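Local structure of peptidoglycan-recognition protein SD (Drosophila melanogaster, 2RKQ) at residues Y69-G72 / K76-E79; I100-N105 / D117-L122. The protein binds bacterial peptidoglycan as a secreted pattern-recognition protein of innate immunity and activates the Toll pathway. All coordinates share one frame; numbering follows the deposited sequence. Where two conformers were deposited one is given.

Contact 1 of 2, residues Y69-G72 / K76-E79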
# COMPACT_ATOMS: atom_id res chain seq x y z
N TYR A 69 1.04 -3.82 -1.08
CA TYR A 69 0.78 -4.30 0.27
C TYR A 69 -0.30 -3.44 0.87
O TYR A 69 -0.39 -2.24 0.57
CB TYR A 69 2.02 -4.14 1.13
CG TYR A 69 3.17 -5.02 0.75
CD1 TYR A 69 4.29 -4.48 0.09
CD2 TYR A 69 3.17 -6.37 1.07
CE1 TYR A 69 5.37 -5.30 -0.27
CE2 TYR A 69 4.26 -7.19 0.74
CZ TYR A 69 5.36 -6.63 0.08
OH TYR A 69 6.44 -7.42 -0.26
N LEU A 70 -1.11 -4.05 1.74
CA LEU A 70 -2.12 -3.32 2.51
C LEU A 70 -1.98 -3.69 3.96
O LEU A 70 -1.57 -4.80 4.28
CB LEU A 70 -3.53 -3.64 2.01
CG LEU A 70 -3.76 -3.08 0.60
CD1 LEU A 70 -3.50 -4.18 -0.45
CD2 LEU A 70 -5.14 -2.49 0.47
N ILE A 71 -2.31 -2.76 4.83
CA ILE A 71 -2.08 -2.95 6.25
C ILE A 71 -3.38 -2.77 7.02
O ILE A 71 -4.00 -1.71 6.99
CB ILE A 71 -1.01 -2.00 6.79
CG1 ILE A 71 0.27 -2.10 5.94
CG2 ILE A 71 -0.71 -2.34 8.25
CD1 ILE A 71 1.35 -1.15 6.36
N GLY A 72 -3.82 -3.85 7.66
CA GLY A 72 -5.08 -3.80 8.40
C GLY A 72 -4.91 -3.17 9.75
O GLY A 72 -3.79 -3.07 10.28
N LYS A 76 -1.82 -6.49 10.53
CA LYS A 76 -1.33 -7.47 9.56
C LYS A 76 -1.08 -6.84 8.21
O LYS A 76 -1.79 -5.91 7.80
CB LYS A 76 -2.30 -8.64 9.43
CG LYS A 76 -2.25 -9.56 10.64
CD LYS A 76 -3.01 -10.85 10.42
CE LYS A 76 -2.76 -11.83 11.57
NZ LYS A 76 -3.39 -13.13 11.31
N VAL A 77 -0.08 -7.36 7.52
CA VAL A 77 0.30 -6.88 6.20
C VAL A 77 -0.20 -7.92 5.20
O VAL A 77 0.13 -9.09 5.32
CB VAL A 77 1.81 -6.75 6.04
CG1 VAL A 77 2.14 -6.33 4.60
CG2 VAL A 77 2.37 -5.76 7.07
N TYR A 78 -1.02 -7.46 4.25
CA TYR A 78 -1.60 -8.31 3.22
C TYR A 78 -0.92 -8.07 1.89
O TYR A 78 -0.70 -6.93 1.47
CB TYR A 78 -3.11 -8.05 3.09
CG TYR A 78 -3.85 -8.37 4.34
CD1 TYR A 78 -3.88 -7.47 5.40
CD2 TYR A 78 -4.51 -9.59 4.49
CE1 TYR A 78 -4.53 -7.76 6.59
CE2 TYR A 78 -5.17 -9.91 5.68
CZ TYR A 78 -5.18 -8.99 6.73
OH TYR A 78 -5.81 -9.29 7.91
N GLU A 79 -0.60 -9.15 1.21
CA GLU A 79 0.04 -9.09 -0.09
C GLU A 79 -0.94 -8.71 -1.20
O GLU A 79 -2.02 -9.30 -1.30
CB GLU A 79 0.61 -10.46 -0.43
CG GLU A 79 1.30 -10.50 -1.76
CD GLU A 79 1.82 -11.88 -2.10
OE1 GLU A 79 1.24 -12.89 -1.63
OE2 GLU A 79 2.81 -11.93 -2.85

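Contact 2 of 2, residues I100-N105 / D117-L122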
# COMPACT_ATOMS: atom_id res chain seq x y z
N ILE A 100 1.83 1.06 -0.73
CA ILE A 100 1.43 0.45 0.53
C ILE A 100 0.23 1.24 1.02
O ILE A 100 0.33 2.45 1.22
CB ILE A 100 2.56 0.56 1.56
CG1 ILE A 100 3.79 -0.22 1.07
CG2 ILE A 100 2.10 -0.01 2.89
CD1 ILE A 100 5.07 0.20 1.75
N ALA A 101 -0.91 0.57 1.18
CA ALA A 101 -2.12 1.26 1.62
C ALA A 101 -2.55 0.77 2.98
O ALA A 101 -2.65 -0.43 3.22
CB ALA A 101 -3.26 1.07 0.62
N PHE A 102 -2.78 1.72 3.89
CA PHE A 102 -3.39 1.38 5.15
C PHE A 102 -4.88 1.26 4.93
O PHE A 102 -5.52 2.15 4.32
CB PHE A 102 -3.13 2.48 6.16
CG PHE A 102 -1.73 2.48 6.74
CD1 PHE A 102 -0.65 2.94 5.99
CD2 PHE A 102 -1.53 2.08 8.06
CE1 PHE A 102 0.62 2.96 6.54
CE2 PHE A 102 -0.25 2.10 8.62
CZ PHE A 102 0.82 2.55 7.87
N ILE A 103 -5.44 0.17 5.44
CA ILE A 103 -6.88 -0.03 5.32
C ILE A 103 -7.56 0.86 6.35
O ILE A 103 -7.27 0.78 7.55
CB ILE A 103 -7.27 -1.50 5.56
CG1 ILE A 103 -6.58 -2.40 4.52
CG2 ILE A 103 -8.82 -1.62 5.52
CD1 ILE A 103 -6.69 -3.89 4.80
N GLY A 104 -8.45 1.71 5.85
CA GLY A 104 -9.17 2.67 6.68
C GLY A 104 -9.08 4.09 6.15
O GLY A 104 -8.57 4.32 5.05
N ASN A 105 -9.56 5.04 6.96
CA ASN A 105 -9.54 6.43 6.59
C ASN A 105 -8.83 7.20 7.68
O ASN A 105 -9.29 7.27 8.82
CB ASN A 105 -10.94 6.99 6.36
CG ASN A 105 -10.91 8.38 5.76
OD1 ASN A 105 -10.27 9.29 6.29
ND2 ASN A 105 -11.56 8.53 4.62
N ASP A 117 3.64 0.16 13.09
CA ASP A 117 4.82 -0.69 13.28
C ASP A 117 5.00 -1.61 12.08
O ASP A 117 6.09 -1.78 11.57
CB ASP A 117 4.69 -1.56 14.51
CG ASP A 117 4.82 -0.78 15.80
OD1 ASP A 117 5.27 0.40 15.80
OD2 ASP A 117 4.49 -1.39 16.84
N ALA A 118 3.89 -2.22 11.65
CA ALA A 118 3.90 -3.15 10.53
C ALA A 118 4.44 -2.47 9.26
O ALA A 118 5.25 -3.06 8.53
CB ALA A 118 2.50 -3.71 10.31
N ALA A 119 4.00 -1.24 9.01
CA ALA A 119 4.49 -0.49 7.84
C ALA A 119 6.00 -0.24 7.92
O ALA A 119 6.70 -0.42 6.93
CB ALA A 119 3.74 0.84 7.71
N LYS A 120 6.50 0.17 9.08
CA LYS A 120 7.95 0.42 9.20
C LYS A 120 8.74 -0.87 9.03
O LYS A 120 9.80 -0.89 8.39
CB LYS A 120 8.27 1.08 10.54
CG LYS A 120 7.60 2.42 10.67
CD LYS A 120 7.61 2.93 12.11
CE LYS A 120 6.83 4.23 12.18
NZ LYS A 120 6.77 4.74 13.58
N GLU A 121 8.22 -1.96 9.60
CA GLU A 121 8.89 -3.25 9.47
C GLU A 121 8.83 -3.72 8.02
O GLU A 121 9.80 -4.29 7.49
CB GLU A 121 8.23 -4.28 10.40
CG GLU A 121 8.49 -4.00 11.87
CD GLU A 121 7.42 -4.55 12.79
OE1 GLU A 121 6.64 -5.40 12.35
OE2 GLU A 121 7.38 -4.10 13.97
N LEU A 122 7.71 -3.45 7.35
CA LEU A 122 7.59 -3.81 5.95
C LEU A 122 8.57 -3.08 5.06
O LEU A 122 9.16 -3.68 4.17
CB LEU A 122 6.16 -3.53 5.51
CG LEU A 122 5.89 -3.73 4.02
CD1 LEU A 122 6.05 -5.19 3.67
CD2 LEU A 122 4.48 -3.26 3.71

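Contact 1 of 2, residues Y69-G72 / K76-E79
Lys76 O takes the amide N-H of Gly72 in a bond of 2.9 Å between Lys76 O and Gly72 N, and the same oxygen lies 3.4 Å from Ile71 CA in a CA-H...O contact. The lysine side chain leaves the partner strand. Val77, paired with Ile71 at a non-hydrogen-bonded position, also contributes its side-chain branches. Its CG1, anti to the backbone N (chi1 176°), leans obliquely against the Tyr69 ring, with Val77 CG1 3.7 Å from Tyr69 CD2; CG2 lies more loosely beside Ile71 CG1. Strands 69-71 and 77-79 form an antiparallel beta hairpin, closed by a short connection and built into the central mixed sheet of the amidase-type fold. Tyr69, Ile71, Val77 and Glu79 project to one face of the sheet, where the first three meet helix 113-128, whereas Leu70 and Tyr78 face helix 42-58. Tyr78 pairs with Leu70 by two backbone bonds, Tyr78 N to Leu70 O at 2.7 Å and Leu70 N to Tyr78 O at 2.9 Å. The Tyr78 ring, meanwhile, runs back along the hairpin toward Gly72. Leu70 O sits at its edge, in the ring plane, 3.7 Å from Tyr78 CD1, and the phenol OH is hydrogen-bonded to Asn74 in the connection. Glu79 lies across from Tyr69, its CA 4.3 Å from Tyr69 CD2; the extended glutamate chain carries OE1 to the backbone N of Arg7.

Contact 2 of 2, residues I100-N105 / D117-L122
One face of the central beta sheet is packed by helix 113-128, and here strand 97-102 meets that helix through Ile100 and Phe102 on one side and Ala119 and Leu122 on the other. The two apolar pairs are fully buried. Ile100 and Leu122 reach toward each other tip to tip, with Ile100 CD1 4.0 Å from Leu122 CD2. That single leucine methyl also touches two further atoms of the isoleucine, at 4.1 Å from both Ile100 CG1 and Ile100 CG2, so it lies among the outer carbons of both branches. Leu122 CG stands anti to its own backbone N (chi1 174°), and chi2 (66°) then sets CD2 against Ile100. One helical turn earlier, Ala119 presents its CB to the far end of the Phe102 ring, 3.4 Å from Phe102 CZ. The methyl approaches the ring obliquely, and Phe102 CE1 is next nearest, 3.9 Å from Ala119 CB. Although the Phe102 CB does not aim at the helix, the length of the ring brings its end there; Ala115 and Leu116 of the same helix and Pro111 also touch it. With only a methyl at Ala119, the backbones come fairly close, and the nearest CA pair is Ile100 CA and Ala119 CA, 8.0 Å apart. Apolar packing of a helix across the strands of a mixed sheet is characteristic of the alpha/beta fold of the amidase-type PGRP domain.

Overall arrangement
The centres of the two contacts lie about 7 Å apart, and the contacts follow one another along the chain: the hairpin of contact 1 is complete before strand 97-102 leads into contact 2. Strands 69-71 and 97-102 are parallel neighbours in one mixed sheet, hydrogen-bonded from Ile71 N to Ala101 O, with a further bond from Ile103 N to Ile71 O just past the strand end. Helix 113-128 spans both contacts, since Ala119 of contact 2 also meets Ile71 of contact 1, with Ile71 CD1 3.4 Å from Ala119 CB. Together, hairpin, strand and helix form one continuous part of the buried core of the amidase-type domain of this peptidoglycan-binding protein.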